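Local atomic coordinates of LIP (Serratia marcescens, PDB entry 4A1R), a protein that serves as a membrane-bound lipoprotein component of the type VI secretion system, a bacterial machine that delivers effector proteins into other cells. Residues A[11-16]-A[132-137]. Sequence-based numbering, arbitrary orientation. Where two conformers were deposited one is given.
Sequences SLVFDA and EAHIVA
Val13 and Ile135 take part in three of the five backbone hydrogen bonds that join 11-16 and 132-137 as neighbouring parallel strands. Ile135 N gives the straightest to Val13 O (3.0 Å, 172° at the hydrogen), and Asp15 N bonds to Ile135 O. Val13 N bonds to Ala133 O and Ala133 N to Ser11 O, while Ala137 N to Asp15 O is the shortest at 2.8 Å. CA-H...O contacts accompany them, as from Val136 CA to Asp15 O (3.2 Å). Val13 and His134 rise side by side: in one of two His134 conformers, Val13 CB sits over the centre of the imidazole, 4.2 Å from its centroid, a CH-pi contact doubtful as a fixed feature. On the same face, Asp15 OD1 accepts a hydrogen bond from Gly78 N. Phe14 and Ile135 run alongside each other on the other face. Phe14 CG stands anti to its carbonyl carbon (chi1 -72°), and ring atom CE2 meets the branched CB of Ile135 at 3.6 Å. Leu12 CD2 reaches Ala133 CB at 3.7 Å. Phe70 packs edge-to-face with Phe14; in the opposing sheet Val94 touches Leu12 and Phe14, and Leu72 touches Phe14. The strands thus form the middle of one sheet of the beta-sandwich, main-chain bonds holding the pairing while one face supplies apolar side chains to the core and the other mixes Ser11, Asp15, Glu132 and His134 with Val13 and Val136.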
loop_
_atom_site.group_PDB
_atom_site.type_symbol
_atom_site.label_atom_id
_atom_site.label_comp_id
_atom_site.label_asym_id
_atom_site.label_seq_id
_atom_site.Cartn_x
_atom_site.Cartn_y
_atom_site.Cartn_z
ATOM N N SER A 11 5.335 -5.566 -6.002
ATOM C CA SER A 11 4.986 -6.235 -4.752
ATOM C C SER A 11 5.485 -5.483 -3.530
ATOM O O SER A 11 6.474 -4.710 -3.592
ATOM C CB SER A 11 5.462 -7.677 -4.730
ATOM O OG SER A 11 6.827 -7.735 -4.455
ATOM N N LEU A 12 4.768 -5.698 -2.429
ATOM C CA LEU A 12 5.065 -5.072 -1.147
ATOM C C LEU A 12 5.266 -6.165 -0.151
ATOM O O LEU A 12 4.465 -7.124 -0.085
ATOM C CB LEU A 12 3.873 -4.205 -0.715
ATOM C CG LEU A 12 3.470 -3.044 -1.619
ATOM C CD1 LEU A 12 2.306 -2.235 -1.070
ATOM C CD2 LEU A 12 4.664 -2.127 -1.797
ATOM N N VAL A 13 6.317 -6.039 0.655
ATOM C CA VAL A 13 6.566 -7.019 1.676
ATOM C C VAL A 13 6.324 -6.366 3.039
ATOM O O VAL A 13 6.910 -5.324 3.329
ATOM C CB VAL A 13 8.018 -7.512 1.650
ATOM C CG1 VAL A 13 8.162 -8.687 2.605
ATOM C CG2 VAL A 13 8.439 -7.924 0.255
ATOM N N PHE A 14 5.498 -6.984 3.878
ATOM C CA PHE A 14 5.012 -6.333 5.111
ATOM C C PHE A 14 5.573 -7.037 6.329
ATOM O O PHE A 14 5.627 -8.280 6.383
ATOM C CB PHE A 14 3.465 -6.302 5.179
ATOM C CG PHE A 14 2.834 -5.338 4.238
ATOM C CD1 PHE A 14 2.577 -5.689 2.900
ATOM C CD2 PHE A 14 2.493 -4.057 4.674
ATOM C CE1 PHE A 14 2.004 -4.789 2.027
ATOM C CE2 PHE A 14 1.918 -3.145 3.798
ATOM C CZ PHE A 14 1.653 -3.514 2.481
ATOM N N ASP A 15 6.050 -6.215 7.265
ATOM C CA ASP A 15 6.334 -6.597 8.644
ATOM C C ASP A 15 5.350 -5.818 9.538
ATOM O O ASP A 15 5.048 -4.654 9.249
ATOM C CB ASP A 15 7.764 -6.158 9.051
ATOM C CG ASP A 15 8.865 -7.011 8.429
ATOM O OD1 ASP A 15 8.582 -7.888 7.580
ATOM O OD2 ASP A 15 10.036 -6.808 8.817
ATOM N N ALA A 16 4.893 -6.448 10.620
ATOM C CA ALA A 16 4.073 -5.777 11.633
ATOM C C ALA A 16 4.768 -5.889 12.990
ATOM O O ALA A 16 5.220 -6.972 13.367
ATOM C CB ALA A 16 2.679 -6.384 11.708
ATOM N N GLU A 132 9.800 -3.837 -6.059
ATOM C CA GLU A 132 9.590 -4.275 -4.694
ATOM C C GLU A 132 9.835 -3.163 -3.663
ATOM O O GLU A 132 10.894 -2.514 -3.646
ATOM C CB GLU A 132 10.539 -5.427 -4.352
ATOM C CG GLU A 132 10.394 -6.688 -5.169
ATOM C CD GLU A 132 11.025 -7.885 -4.485
ATOM O OE1 GLU A 132 10.744 -8.100 -3.280
ATOM O OE2 GLU A 132 11.792 -8.617 -5.149
ATOM N N ALA A 133 8.866 -2.984 -2.770
ATOM C CA ALA A 133 9.032 -2.097 -1.618
ATOM C C ALA A 133 8.738 -2.850 -0.304
ATOM O O ALA A 133 8.098 -3.914 -0.304
ATOM C CB ALA A 133 8.174 -0.842 -1.779
ATOM N N HIS A 134 9.277 -2.333 0.796
ATOM C CA HIS A 134 9.113 -2.930 2.106
ATOM C C HIS A 134 8.428 -1.930 3.007
ATOM O O HIS A 134 8.858 -0.766 3.096
ATOM C CB HIS A 134 10.486 -3.321 2.679
ATOM C CG HIS A 134 11.169 -4.469 1.944
ATOM N ND1 HIS A 134 11.644 -5.554 2.578
ATOM C CD2 HIS A 134 11.439 -4.662 0.589
ATOM C CE1 HIS A 134 12.188 -6.400 1.684
ATOM N NE2 HIS A 134 12.058 -5.852 0.467
ATOM N N ILE A 135 7.360 -2.377 3.662
ATOM C CA ILE A 135 6.508 -1.531 4.515
ATOM C C ILE A 135 6.436 -2.151 5.904
ATOM O O ILE A 135 6.342 -3.385 6.064
ATOM C CB ILE A 135 5.061 -1.381 3.955
ATOM C CG1 ILE A 135 5.060 -0.902 2.501
ATOM C CG2 ILE A 135 4.190 -0.461 4.824
ATOM C CD1 ILE A 135 5.716 0.450 2.273
ATOM N N VAL A 136 6.483 -1.307 6.927
ATOM C CA VAL A 136 6.213 -1.793 8.275
ATOM C C VAL A 136 4.885 -1.202 8.780
ATOM O O VAL A 136 4.661 0.019 8.694
ATOM C CB VAL A 136 7.338 -1.438 9.261
ATOM C CG1 VAL A 136 7.005 -1.988 10.649
ATOM C CG2 VAL A 136 8.672 -1.998 8.768
ATOM N N ALA A 137 3.998 -2.070 9.267
ATOM C CA ALA A 137 2.827 -1.623 10.060
ATOM C C ALA A 137 3.288 -1.501 11.520
ATOM O O ALA A 137 3.398 -2.483 12.254
ATOM C CB ALA A 137 1.671 -2.607 9.927
#